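Local coordinates for protein beta-xylosidase (PDB 4MLG) that probably hydrolyses xylo-oligosaccharides to release xylose, as a family 43 glycoside hydrolase built on a calcium-containing beta-propeller, at residues 17-22 against 26-31; 37-42 against 296-301; 57-62 against 285-290; 110-115 against 191-196; 202-207 against 236-241. All coordinates share one frame; numbering follows the deposited sequence.

Contact 1. Residues 17-22 against 26-31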
# COMPACT_ATOMS: atom_id res chain seq x y z
N ALA A 17 -22.89 2.16 12.83
CA ALA A 17 -23.29 1.20 11.81
C ALA A 17 -24.20 0.17 12.45
O ALA A 17 -23.74 -0.71 13.18
CB ALA A 17 -22.08 0.53 11.21
N ALA A 18 -25.50 0.27 12.18
CA ALA A 18 -26.48 -0.57 12.85
C ALA A 18 -26.92 -1.78 12.01
O ALA A 18 -27.14 -1.67 10.81
CB ALA A 18 -27.69 0.25 13.27
N HIS A 19 -27.03 -2.92 12.68
CA HIS A 19 -27.46 -4.16 12.04
C HIS A 19 -28.38 -4.93 12.98
O HIS A 19 -28.32 -4.76 14.19
CB HIS A 19 -26.26 -5.03 11.67
CG HIS A 19 -25.39 -4.45 10.61
ND1 HIS A 19 -25.43 -4.88 9.30
CD2 HIS A 19 -24.45 -3.47 10.66
CE1 HIS A 19 -24.55 -4.19 8.59
NE2 HIS A 19 -23.95 -3.33 9.39
N VAL A 20 -29.23 -5.77 12.41
CA VAL A 20 -30.13 -6.59 13.21
C VAL A 20 -29.67 -8.04 13.24
O VAL A 20 -29.76 -8.76 12.24
CB VAL A 20 -31.58 -6.52 12.68
CG1 VAL A 20 -32.51 -7.29 13.61
CG2 VAL A 20 -32.02 -5.08 12.55
N PHE A 21 -29.18 -8.47 14.39
CA PHE A 21 -28.70 -9.84 14.57
C PHE A 21 -29.45 -10.49 15.73
O PHE A 21 -29.51 -9.94 16.83
CB PHE A 21 -27.20 -9.84 14.86
CG PHE A 21 -26.36 -9.32 13.73
CD1 PHE A 21 -26.63 -9.68 12.42
CD2 PHE A 21 -25.30 -8.46 13.97
CE1 PHE A 21 -25.86 -9.20 11.37
CE2 PHE A 21 -24.53 -7.97 12.94
CZ PHE A 21 -24.81 -8.34 11.63
N ASN A 22 -30.01 -11.67 15.47
CA ASN A 22 -30.75 -12.42 16.49
C ASN A 22 -31.86 -11.61 17.14
O ASN A 22 -32.02 -11.62 18.36
CB ASN A 22 -29.80 -12.96 17.56
CG ASN A 22 -28.77 -13.93 17.01
OD1 ASN A 22 -29.04 -14.67 16.06
ND2 ASN A 22 -27.58 -13.93 17.59
N TYR A 26 -27.60 -4.38 16.85
CA TYR A 26 -26.21 -4.11 17.23
C TYR A 26 -25.68 -2.88 16.51
O TYR A 26 -25.99 -2.65 15.35
CB TYR A 26 -25.33 -5.32 16.93
CG TYR A 26 -25.63 -6.54 17.77
CD1 TYR A 26 -24.90 -6.82 18.92
CD2 TYR A 26 -26.65 -7.42 17.42
CE1 TYR A 26 -25.17 -7.93 19.70
CE2 TYR A 26 -26.93 -8.53 18.19
CZ TYR A 26 -26.19 -8.78 19.33
OH TYR A 26 -26.47 -9.89 20.09
N ILE A 27 -24.87 -2.10 17.22
CA ILE A 27 -24.25 -0.92 16.62
C ILE A 27 -22.73 -1.05 16.65
O ILE A 27 -22.16 -1.50 17.65
CB ILE A 27 -24.67 0.37 17.36
CG1 ILE A 27 -26.17 0.36 17.64
CG2 ILE A 27 -24.28 1.59 16.54
CD1 ILE A 27 -26.65 1.58 18.39
N TYR A 28 -22.08 -0.66 15.56
CA TYR A 28 -20.63 -0.73 15.47
C TYR A 28 -20.05 0.64 15.14
O TYR A 28 -19.73 0.92 13.99
CB TYR A 28 -20.20 -1.76 14.43
CG TYR A 28 -20.74 -3.15 14.70
CD1 TYR A 28 -20.06 -4.02 15.54
CD2 TYR A 28 -21.93 -3.58 14.12
CE1 TYR A 28 -20.55 -5.29 15.79
CE2 TYR A 28 -22.42 -4.85 14.36
CZ TYR A 28 -21.72 -5.70 15.20
OH TYR A 28 -22.20 -6.96 15.45
N PRO A 29 -19.92 1.51 16.16
CA PRO A 29 -19.45 2.88 15.97
C PRO A 29 -17.95 3.02 16.16
O PRO A 29 -17.32 2.13 16.74
CB PRO A 29 -20.17 3.63 17.08
CG PRO A 29 -20.22 2.63 18.20
CD PRO A 29 -20.33 1.27 17.56
N SER A 30 -17.38 4.12 15.68
CA SER A 30 -16.00 4.47 15.98
C SER A 30 -15.94 5.01 17.41
O SER A 30 -16.97 5.36 17.98
CB SER A 30 -15.49 5.52 15.00
OG SER A 30 -15.65 5.09 13.66
N HIS A 31 -14.75 5.07 17.98
CA HIS A 31 -14.60 5.57 19.35
C HIS A 31 -13.76 6.84 19.41
O HIS A 31 -12.53 6.78 19.42
CB HIS A 31 -13.98 4.49 20.25
CG HIS A 31 -13.92 4.87 21.70
ND1 HIS A 31 -13.30 4.08 22.65
CD2 HIS A 31 -14.39 5.95 22.36
CE1 HIS A 31 -13.40 4.66 23.83
NE2 HIS A 31 -14.05 5.80 23.68
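The backbone N of Tyr26 gives a hydrogen bond to the carbonyl O of His19 at 2.8 Å, and His19 N returns one to Tyr26 O at 2.9 Å, which makes these two an antiparallel hydrogen-bonded pair. Next along is the non-hydrogen-bonded pair Ala18 and Ile27, followed by a further bond from Tyr28 N to Ala17 O (2.9 Å). Small alanines suit this end, since Phe287 and Val278 pack on Ala18 and the bound calcium ion lies near Ala17. Towards the hairpin turn the aromatics take over. Phe21 CB packs on Tyr26 CD2 at 3.6 Å, and the two ring planes meet obliquely at 40°. The Phe21 carbonyl O lies at the edge of the Tyr26 ring, 3.2 Å from CE2. A chi1 of -64° sets Phe21 CG beside the backbone N and brings CE2 within 3.6 Å of Tyr28 OH, whose hydrogen bond goes to Pro118 O. Shortening Phe21 to alanine would remove the ring lying against Tyr28 and would probably leave Tyr26 freer to turn. Backbone bonds thus set the register of this hairpin, while Phe21, Tyr28 and His19, whose NE2 bonds Asp87, join it to strand 81-91.

Contact 2. Residues 37-42 against 296-301. With SO4 (sulfate ion), chain N.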
# COMPACT_ATOMS: atom_id res chain seq x y z
N ILE A 37 -3.63 15.95 20.01
CA ILE A 37 -3.30 16.51 18.71
C ILE A 37 -4.27 17.63 18.33
O ILE A 37 -5.48 17.43 18.35
CB ILE A 37 -3.33 15.43 17.61
CG1 ILE A 37 -2.59 14.18 18.09
CG2 ILE A 37 -2.73 15.96 16.32
CD1 ILE A 37 -2.63 13.04 17.09
N PRO A 38 -3.73 18.81 17.98
CA PRO A 38 -4.57 19.92 17.52
C PRO A 38 -5.18 19.61 16.16
O PRO A 38 -4.71 18.68 15.49
CB PRO A 38 -3.57 21.08 17.40
CG PRO A 38 -2.25 20.41 17.18
CD PRO A 38 -2.30 19.15 17.98
N GLU A 39 -6.20 20.36 15.76
CA GLU A 39 -6.88 20.12 14.49
C GLU A 39 -5.93 20.20 13.30
O GLU A 39 -4.90 20.88 13.36
CB GLU A 39 -8.05 21.08 14.30
CG GLU A 39 -9.41 20.46 14.52
CD GLU A 39 -10.55 21.36 14.07
OE1 GLU A 39 -10.31 22.57 13.89
OE2 GLU A 39 -11.68 20.85 13.90
N ASN A 40 -6.29 19.52 12.22
CA ASN A 40 -5.45 19.46 11.03
C ASN A 40 -6.27 19.13 9.79
O ASN A 40 -7.34 18.54 9.89
CB ASN A 40 -4.34 18.42 11.22
CG ASN A 40 -3.18 18.62 10.27
OD1 ASN A 40 -3.30 19.28 9.24
ND2 ASN A 40 -2.03 18.04 10.61
N ASP A 41 -5.76 19.51 8.62
CA ASP A 41 -6.43 19.23 7.36
C ASP A 41 -6.41 17.74 7.01
O ASP A 41 -7.34 17.22 6.40
CB ASP A 41 -5.81 20.04 6.22
CG ASP A 41 -6.45 21.41 6.07
OD1 ASP A 41 -7.11 21.87 7.03
OD2 ASP A 41 -6.28 22.03 5.00
N ASN A 42 -5.33 17.06 7.40
CA ASN A 42 -5.19 15.63 7.12
C ASN A 42 -5.97 14.76 8.11
O ASN A 42 -5.91 13.53 8.03
CB ASN A 42 -3.72 15.23 7.08
CG ASN A 42 -2.95 15.67 8.32
OD1 ASN A 42 -3.51 15.76 9.41
ND2 ASN A 42 -1.66 15.95 8.14
N GLY A 296 -19.57 21.32 20.55
CA GLY A 296 -19.08 21.80 19.28
C GLY A 296 -17.76 21.23 18.80
O GLY A 296 -17.31 21.54 17.70
N LYS A 297 -17.14 20.40 19.62
CA LYS A 297 -15.86 19.80 19.26
C LYS A 297 -16.02 18.70 18.21
O LYS A 297 -16.54 17.62 18.51
CB LYS A 297 -15.15 19.26 20.51
CG LYS A 297 -14.84 20.33 21.55
CD LYS A 297 -14.12 19.76 22.75
CE LYS A 297 -13.85 20.83 23.79
NZ LYS A 297 -13.15 20.30 25.00
N THR A 298 -15.56 18.98 17.00
CA THR A 298 -15.70 18.09 15.85
C THR A 298 -15.20 16.66 16.11
O THR A 298 -15.87 15.69 15.78
CB THR A 298 -14.99 18.66 14.61
OG1 THR A 298 -15.58 19.92 14.26
CG2 THR A 298 -15.09 17.70 13.44
N TRP A 299 -14.01 16.55 16.70
CA TRP A 299 -13.38 15.25 16.91
C TRP A 299 -13.97 14.48 18.09
O TRP A 299 -13.53 13.38 18.40
CB TRP A 299 -11.87 15.42 17.08
CG TRP A 299 -11.48 16.33 18.20
CD1 TRP A 299 -11.10 15.96 19.45
CD2 TRP A 299 -11.46 17.76 18.17
NE1 TRP A 299 -10.83 17.08 20.21
CE2 TRP A 299 -11.04 18.19 19.44
CE3 TRP A 299 -11.74 18.72 17.19
CZ2 TRP A 299 -10.90 19.54 19.76
CZ3 TRP A 299 -11.60 20.06 17.51
CH2 TRP A 299 -11.19 20.46 18.79
N LEU A 300 -14.96 15.07 18.74
CA LEU A 300 -15.66 14.42 19.85
C LEU A 300 -17.15 14.33 19.54
O LEU A 300 -17.88 15.30 19.71
CB LEU A 300 -15.43 15.17 21.16
CG LEU A 300 -13.99 15.30 21.64
CD1 LEU A 300 -13.94 16.06 22.96
CD2 LEU A 300 -13.35 13.93 21.79
N ARG A 301 -17.59 13.16 19.09
CA ARG A 301 -18.95 12.99 18.60
C ARG A 301 -19.75 12.00 19.44
O ARG A 301 -19.22 11.01 19.92
CB ARG A 301 -18.91 12.54 17.14
CG ARG A 301 -18.20 13.51 16.22
CD ARG A 301 -17.72 12.85 14.93
NE ARG A 301 -16.59 11.96 15.16
CZ ARG A 301 -15.95 11.30 14.20
NH1 ARG A 301 -16.32 11.44 12.94
NH2 ARG A 301 -14.93 10.51 14.50
S SO4 N . -14.64 9.57 9.34
O1 SO4 N . -14.68 9.32 10.78
O2 SO4 N . -15.99 9.45 8.79
O3 SO4 N . -14.13 10.92 9.10
O4 SO4 N . -13.77 8.59 8.70
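The carboxylate of Glu39 meets the rim of an indole without any hydrogen bond: OE2 lies at the edge of the Trp299 ring, 3.7 Å from CZ3, with the carboxylate and ring planes 59° apart. Such an edge carries the slightly positive ring hydrogens, so a negative oxygen is likely to be tolerated there. The aliphatic part shares the work, Glu39 CG standing 3.7 Å from the same CZ3. Both segments are loops of the propeller and meet at its surface, and 297-300 forms a type I beta turn closed by Leu300 N to Lys297 O at 3.0 Å. Trp299 holds CG between the backbone N and the carbonyl carbon (chi1 57°), which places the rim at CZ3 and CE3 beside Glu39, while its NE1 makes a weak hydrogen bond to Glu34. Arg301, its chain bent at chi3, forms a salt bridge through NE with Asp32 and reaches a sulfate, probably from the crystallisation liquor, by a weak bond from NH1 to O1 of 3.4 Å.

Contact 3. Residues 57-62 against 285-290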
# COMPACT_ATOMS: atom_id res chain seq x y z
N ASP A 57 -32.53 -3.79 22.67
CA ASP A 57 -33.71 -4.62 22.45
C ASP A 57 -34.87 -3.74 21.99
O ASP A 57 -35.76 -4.19 21.28
CB ASP A 57 -34.08 -5.38 23.72
CG ASP A 57 -33.22 -6.60 23.94
OD1 ASP A 57 -32.89 -7.28 22.94
OD2 ASP A 57 -32.87 -6.89 25.10
N ASP A 58 -34.83 -2.48 22.42
CA ASP A 58 -35.84 -1.50 22.02
C ASP A 58 -35.17 -0.15 21.76
O ASP A 58 -34.57 0.43 22.66
CB ASP A 58 -36.91 -1.36 23.11
CG ASP A 58 -38.01 -0.39 22.73
OD1 ASP A 58 -38.33 -0.31 21.52
OD2 ASP A 58 -38.54 0.29 23.63
N VAL A 59 -35.21 0.30 20.52
CA VAL A 59 -34.51 1.51 20.16
C VAL A 59 -35.08 2.74 20.86
O VAL A 59 -34.34 3.57 21.37
CB VAL A 59 -34.55 1.73 18.64
CG1 VAL A 59 -33.88 3.04 18.27
CG2 VAL A 59 -33.88 0.59 17.93
N GLU A 60 -36.40 2.85 20.87
CA GLU A 60 -37.06 4.01 21.48
C GLU A 60 -37.02 4.21 23.00
O GLU A 60 -36.79 5.31 23.46
CB GLU A 60 -38.47 4.13 20.94
CG GLU A 60 -38.49 4.67 19.53
CD GLU A 60 -39.60 4.07 18.72
OE1 GLU A 60 -39.79 2.85 18.83
OE2 GLU A 60 -40.26 4.82 17.99
N GLN A 61 -37.27 3.16 23.78
CA GLN A 61 -37.16 3.29 25.23
C GLN A 61 -36.25 2.26 25.88
O GLN A 61 -36.17 2.17 27.10
CB GLN A 61 -38.53 3.32 25.91
CG GLN A 61 -38.64 4.36 27.02
CD GLN A 61 -39.89 5.20 26.94
OE1 GLN A 61 -40.86 4.83 26.28
NE2 GLN A 61 -39.89 6.33 27.62
N GLY A 62 -35.58 1.47 25.06
CA GLY A 62 -34.74 0.37 25.52
C GLY A 62 -33.43 0.70 26.21
O GLY A 62 -32.81 1.71 25.93
N TYR A 285 -34.92 3.62 11.30
CA TYR A 285 -34.18 4.55 12.13
C TYR A 285 -32.94 5.08 11.43
O TYR A 285 -32.29 4.36 10.66
CB TYR A 285 -33.79 3.89 13.46
CG TYR A 285 -34.97 3.45 14.29
CD1 TYR A 285 -35.56 4.31 15.20
CD2 TYR A 285 -35.49 2.17 14.16
CE1 TYR A 285 -36.65 3.91 15.96
CE2 TYR A 285 -36.57 1.76 14.92
CZ TYR A 285 -37.15 2.64 15.82
OH TYR A 285 -38.22 2.24 16.58
N LEU A 286 -32.61 6.35 11.68
CA LEU A 286 -31.39 6.94 11.14
C LEU A 286 -30.39 7.18 12.26
O LEU A 286 -30.39 8.24 12.89
CB LEU A 286 -31.71 8.26 10.43
CG LEU A 286 -30.51 9.01 9.82
CD1 LEU A 286 -29.93 8.23 8.65
CD2 LEU A 286 -30.90 10.42 9.41
N PHE A 287 -29.53 6.20 12.51
CA PHE A 287 -28.47 6.35 13.49
C PHE A 287 -27.43 7.32 12.95
O PHE A 287 -27.00 7.19 11.81
CB PHE A 287 -27.82 5.00 13.81
CG PHE A 287 -28.74 4.03 14.51
CD1 PHE A 287 -28.72 3.92 15.89
CD2 PHE A 287 -29.61 3.24 13.79
CE1 PHE A 287 -29.55 3.03 16.53
CE2 PHE A 287 -30.45 2.35 14.43
CZ PHE A 287 -30.42 2.25 15.80
N HIS A 288 -27.03 8.29 13.77
CA HIS A 288 -26.03 9.27 13.36
C HIS A 288 -25.36 9.88 14.59
O HIS A 288 -25.40 9.31 15.67
CB HIS A 288 -26.67 10.36 12.49
CG HIS A 288 -27.82 11.07 13.14
ND1 HIS A 288 -29.04 10.46 13.37
CD2 HIS A 288 -27.95 12.34 13.60
CE1 HIS A 288 -29.86 11.32 13.95
NE2 HIS A 288 -29.22 12.47 14.10
N HIS A 289 -24.73 11.04 14.42
CA HIS A 289 -24.07 11.71 15.54
C HIS A 289 -24.00 13.23 15.39
O HIS A 289 -24.10 13.77 14.28
CB HIS A 289 -22.67 11.15 15.77
CG HIS A 289 -21.72 11.38 14.63
ND1 HIS A 289 -21.01 10.35 14.04
CD2 HIS A 289 -21.35 12.51 13.98
CE1 HIS A 289 -20.25 10.84 13.07
NE2 HIS A 289 -20.44 12.15 13.02
N ASP A 290 -23.82 13.92 16.51
CA ASP A 290 -23.48 15.34 16.51
C ASP A 290 -22.59 15.67 17.71
O ASP A 290 -22.36 14.81 18.57
CB ASP A 290 -24.73 16.23 16.47
CG ASP A 290 -25.71 15.92 17.58
OD1 ASP A 290 -25.32 15.35 18.62
OD2 ASP A 290 -26.91 16.25 17.41
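Val59 and Tyr285 run alongside and antiparallel, so that the methyl CG1 of Val59 rests over one face of the tyrosine ring, 3.9 Å from its centroid and 20° off the normal: a CH-pi contact. With CG1 anti to its backbone N (chi1 178°), the valine aims this branch at the ring, and the same methyl touches Phe287 CZ obliquely at 4.3 Å. At the other end of Tyr285, Glu60 crosses at about a right angle, its carboxylate plane 85° from the ring. Glu60 OE1 is 2.8 Å from Tyr285 OH, close enough for a weak, unsettled hydrogen bond, while OE2 is taken by the amino group of Met1. Tyrosine suits the place, having an apolar face for the valine and a polar end for the acid. An Asx motif shapes the loop, Gln61 N bonding Asp58 OD2 at 3.1 Å. Set between strands 50-56 and 64-72, it also packs Val59 on Leu25 of strand 24-32 and on Phe280 and Val305, from the strands 276-280 and 302-308 that flank 283-290.

Contact 4. Residues 110-115 against 191-196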
# COMPACT_ATOMS: atom_id res chain seq x y z
N ILE A 110 -7.90 -1.62 4.17
CA ILE A 110 -9.07 -2.19 4.84
C ILE A 110 -8.78 -3.61 5.31
O ILE A 110 -8.41 -4.47 4.50
CB ILE A 110 -10.31 -2.17 3.93
CG1 ILE A 110 -10.69 -0.73 3.59
CG2 ILE A 110 -11.47 -2.89 4.61
CD1 ILE A 110 -11.89 -0.62 2.67
N GLY A 111 -8.94 -3.86 6.60
CA GLY A 111 -8.65 -5.16 7.17
C GLY A 111 -9.90 -5.91 7.59
O GLY A 111 -10.99 -5.34 7.65
N VAL A 112 -9.74 -7.20 7.87
CA VAL A 112 -10.86 -8.05 8.26
C VAL A 112 -10.66 -8.64 9.66
O VAL A 112 -9.61 -9.19 9.96
CB VAL A 112 -11.08 -9.19 7.26
CG1 VAL A 112 -12.20 -10.11 7.72
CG2 VAL A 112 -11.38 -8.64 5.88
N ALA A 113 -11.69 -8.51 10.50
CA ALA A 113 -11.68 -9.14 11.82
C ALA A 113 -12.89 -10.06 11.94
O ALA A 113 -14.00 -9.69 11.55
CB ALA A 113 -11.70 -8.08 12.90
N ILE A 114 -12.68 -11.26 12.48
CA ILE A 114 -13.71 -12.29 12.50
C ILE A 114 -14.13 -12.67 13.92
O ILE A 114 -13.30 -12.71 14.84
CB ILE A 114 -13.23 -13.56 11.76
CG1 ILE A 114 -12.58 -13.18 10.42
CG2 ILE A 114 -14.38 -14.53 11.54
CD1 ILE A 114 -12.09 -14.37 9.62
N SER A 115 -15.42 -12.95 14.10
CA SER A 115 -15.95 -13.42 15.38
C SER A 115 -17.07 -14.43 15.17
O SER A 115 -17.69 -14.47 14.11
CB SER A 115 -16.46 -12.24 16.21
OG SER A 115 -17.01 -12.68 17.44
N ASP A 191 -15.43 -16.46 1.12
CA ASP A 191 -14.74 -16.55 2.41
C ASP A 191 -14.61 -15.19 3.08
O ASP A 191 -14.14 -15.09 4.21
CB ASP A 191 -13.37 -17.24 2.26
CG ASP A 191 -12.37 -16.39 1.51
OD1 ASP A 191 -12.79 -15.47 0.78
OD2 ASP A 191 -11.15 -16.65 1.64
N MET A 192 -15.03 -14.15 2.36
CA MET A 192 -15.11 -12.79 2.90
C MET A 192 -13.77 -12.22 3.36
O MET A 192 -13.73 -11.32 4.19
CB MET A 192 -16.13 -12.72 4.04
CG MET A 192 -17.53 -13.15 3.64
SD MET A 192 -18.32 -12.00 2.50
CE MET A 192 -18.78 -10.67 3.61
N LEU A 193 -12.68 -12.74 2.80
CA LEU A 193 -11.35 -12.28 3.18
C LEU A 193 -10.71 -11.41 2.11
O LEU A 193 -9.83 -10.60 2.39
CB LEU A 193 -10.44 -13.48 3.49
CG LEU A 193 -10.90 -14.41 4.61
CD1 LEU A 193 -9.87 -15.50 4.86
CD2 LEU A 193 -11.19 -13.63 5.88
N GLU A 194 -11.14 -11.60 0.86
CA GLU A 194 -10.58 -10.85 -0.26
C GLU A 194 -11.66 -10.39 -1.23
O GLU A 194 -12.81 -10.83 -1.14
CB GLU A 194 -9.54 -11.69 -1.01
CG GLU A 194 -8.32 -12.08 -0.19
CD GLU A 194 -7.46 -10.89 0.19
OE1 GLU A 194 -7.61 -9.82 -0.43
OE2 GLU A 194 -6.63 -11.03 1.11
N PHE A 195 -11.28 -9.52 -2.16
CA PHE A 195 -12.18 -9.08 -3.22
C PHE A 195 -12.34 -10.20 -4.23
O PHE A 195 -11.41 -10.98 -4.47
CB PHE A 195 -11.63 -7.83 -3.91
CG PHE A 195 -11.57 -6.62 -3.02
CD1 PHE A 195 -12.33 -6.54 -1.86
CD2 PHE A 195 -10.76 -5.55 -3.36
CE1 PHE A 195 -12.26 -5.42 -1.04
CE2 PHE A 195 -10.69 -4.42 -2.55
CZ PHE A 195 -11.45 -4.36 -1.39
N ALA A 196 -13.52 -10.30 -4.84
CA ALA A 196 -13.77 -11.31 -5.86
C ALA A 196 -13.49 -10.74 -7.25
O ALA A 196 -13.33 -11.48 -8.22
CB ALA A 196 -15.20 -11.81 -5.78
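Val112 turns its side chain toward the loop 191-196, and the contact can be followed outward from its CB, which already lies 4.6 Å from the carbonyl O of Met192. At CB the chain forks. The branch CG2, beside the backbone N, stands 3.9 Å from Met192 O; the branch CG1, anti to that N (chi1 177°), is 4.0 Å from the same oxygen and 4.1 Å from Leu193 CD2. Neither methyl can bond the carbonyl, which instead receives a weak hydrogen bond from Tyr98 OH. Val112 belongs to strand 108-115 of one antiparallel sheet of the propeller, whereas 191-196 is the loop between strands 184-188 and 200-205 of another, so side chains from an inner strand of one sheet pack on a loop of the other. Alternation along the strand brings Ile114 to the same side, where its CD1 meets Leu193 CD2 at 3.9 Å. That one leucine methyl therefore touches both beta-branched residues, whose side chains it crosses at about a right angle. Branched aliphatic residues suit this partly buried seam, having nothing polar to satisfy. On the loop, Leu193 N makes a weak bond to Asp191 OD1 (3.4 Å), and that carboxylate also pairs with Arg189.

Contact 5. Residues 202-207 against 236-241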
# COMPACT_ATOMS: atom_id res chain seq x y z
N LEU A 202 -19.16 3.59 -8.55
CA LEU A 202 -20.60 3.57 -8.34
C LEU A 202 -21.12 4.93 -8.78
O LEU A 202 -21.16 5.87 -7.98
CB LEU A 202 -20.94 3.33 -6.88
CG LEU A 202 -22.44 3.16 -6.61
CD1 LEU A 202 -22.92 1.79 -7.08
CD2 LEU A 202 -22.78 3.39 -5.15
N MET A 203 -21.50 5.03 -10.04
CA MET A 203 -21.89 6.31 -10.63
C MET A 203 -23.11 6.92 -9.94
O MET A 203 -24.16 6.30 -9.85
CB MET A 203 -22.16 6.16 -12.12
CG MET A 203 -21.01 5.52 -12.89
SD MET A 203 -21.39 5.26 -14.63
CE MET A 203 -21.43 6.94 -15.23
N ILE A 204 -22.94 8.14 -9.43
CA ILE A 204 -24.06 8.91 -8.91
C ILE A 204 -24.41 10.01 -9.91
O ILE A 204 -23.55 10.81 -10.29
CB ILE A 204 -23.74 9.51 -7.53
CG1 ILE A 204 -23.19 8.44 -6.59
CG2 ILE A 204 -24.98 10.15 -6.92
CD1 ILE A 204 -22.90 8.92 -5.19
N LEU A 205 -25.66 10.04 -10.34
CA LEU A 205 -26.06 10.90 -11.45
C LEU A 205 -27.02 12.02 -11.07
O LEU A 205 -27.51 12.10 -9.95
CB LEU A 205 -26.70 10.05 -12.56
CG LEU A 205 -25.90 8.86 -13.08
CD1 LEU A 205 -26.65 8.16 -14.20
CD2 LEU A 205 -24.52 9.30 -13.55
N ASP A 206 -27.28 12.90 -12.04
CA ASP A 206 -28.30 13.94 -11.94
C ASP A 206 -29.68 13.32 -12.05
O ASP A 206 -29.83 12.10 -12.10
CB ASP A 206 -28.14 14.95 -13.07
CG ASP A 206 -27.06 15.98 -12.81
OD1 ASP A 206 -26.88 16.36 -11.63
OD2 ASP A 206 -26.41 16.41 -13.78
N GLU A 207 -30.69 14.18 -12.12
CA GLU A 207 -32.03 13.74 -12.50
C GLU A 207 -32.05 13.61 -14.01
O GLU A 207 -32.97 13.02 -14.59
CB GLU A 207 -33.09 14.74 -12.02
CG GLU A 207 -33.10 14.99 -10.52
CD GLU A 207 -32.07 16.01 -10.08
OE1 GLU A 207 -31.40 16.60 -10.96
OE2 GLU A 207 -31.92 16.23 -8.86
N PHE A 236 -28.84 4.32 -1.89
CA PHE A 236 -27.46 4.62 -1.56
C PHE A 236 -27.35 6.00 -0.92
O PHE A 236 -27.48 7.02 -1.60
CB PHE A 236 -26.57 4.54 -2.80
CG PHE A 236 -25.13 4.86 -2.53
CD1 PHE A 236 -24.29 3.91 -1.97
CD2 PHE A 236 -24.61 6.11 -2.84
CE1 PHE A 236 -22.96 4.20 -1.71
CE2 PHE A 236 -23.28 6.41 -2.60
CZ PHE A 236 -22.45 5.45 -2.03
N SER A 237 -27.13 6.02 0.39
CA SER A 237 -26.98 7.27 1.11
C SER A 237 -25.51 7.53 1.45
O SER A 237 -24.70 6.60 1.45
CB SER A 237 -27.83 7.27 2.38
OG SER A 237 -27.51 6.16 3.21
N TYR A 238 -25.18 8.79 1.72
CA TYR A 238 -23.79 9.19 1.90
C TYR A 238 -23.67 10.58 2.52
O TYR A 238 -24.66 11.30 2.65
CB TYR A 238 -23.05 9.16 0.56
CG TYR A 238 -23.68 10.02 -0.51
CD1 TYR A 238 -23.21 11.30 -0.76
CD2 TYR A 238 -24.74 9.55 -1.27
CE1 TYR A 238 -23.78 12.09 -1.74
CE2 TYR A 238 -25.32 10.34 -2.25
CZ TYR A 238 -24.83 11.61 -2.48
OH TYR A 238 -25.41 12.39 -3.45
N SER A 239 -22.45 10.95 2.89
CA SER A 239 -22.17 12.27 3.44
C SER A 239 -21.54 13.17 2.38
O SER A 239 -20.80 12.70 1.52
CB SER A 239 -21.24 12.17 4.65
OG SER A 239 -20.76 13.44 5.04
N THR A 240 -21.84 14.46 2.45
CA THR A 240 -21.33 15.41 1.47
C THR A 240 -20.21 16.28 2.03
O THR A 240 -19.77 17.23 1.39
CB THR A 240 -22.45 16.33 0.93
OG1 THR A 240 -22.96 17.13 2.00
CG2 THR A 240 -23.57 15.51 0.33
N GLY A 241 -19.76 15.95 3.24
CA GLY A 241 -18.59 16.58 3.82
C GLY A 241 -18.72 18.06 4.15
O GLY A 241 -19.31 18.43 5.16
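Two strands of the propeller, 200-205 and 233-239, face each other through their side chains alone: no hydrogen bond joins them, and strands 258-265 and 246-251 lie between them in the order of their sheet. Leu202 and Phe236 reach out to meet head-on between the strands, and the methyl CD2 of Leu202 sits over the centre of the phenyl ring, 3.5 Å from the centroid and 12° off the normal, a CH-pi contact. Phe236 is swung out to receive it by the anti position of CG relative to the backbone N (chi1 179°). Ile204 comes in at about a right angle to Phe236, its CD1 oblique to the ring and 3.6 Å from CE2. The same CD1 lies over one face of Tyr238, toward the rim, 4.1 Å from CE2. Flat rings against branched aliphatics fill this buried layer, and a serine in place of Phe236 would probably leave Leu202 CD2 without its ring face and open a gap beside Ile204. The OH of Tyr238 is hydrogen-bonded to the backbone O of Arg219, so tyrosine can line an otherwise apolar layer. An ST turn runs from Ser239 to Gly241, whose positive phi suits a residue without a side chain: Gly241 N gives a hydrogen bond to Ser239 OG at 3.2 Å and 165°.

From the N terminus, contact 1 closes first, as a tight local hairpin. Contact 2 then opens at 37-42 and is completed only at 296-301, enclosing everything between. Within that long loop, contact 3 runs from 57-62 to 285-290 and itself encloses contact 4 (110-115 with 191-196) and contact 5 (202-207 with 236-241), which follow one another in series; none cross. Contacts 2 and 3 thus tie the first strands of the propeller to its last, while contacts 4 and 5 join parts of its middle. Contact 1 meets contact 3 directly, with Ala18 and Ile27 packing on Phe287, and Arg301 of contact 2 packs on His289 of contact 3.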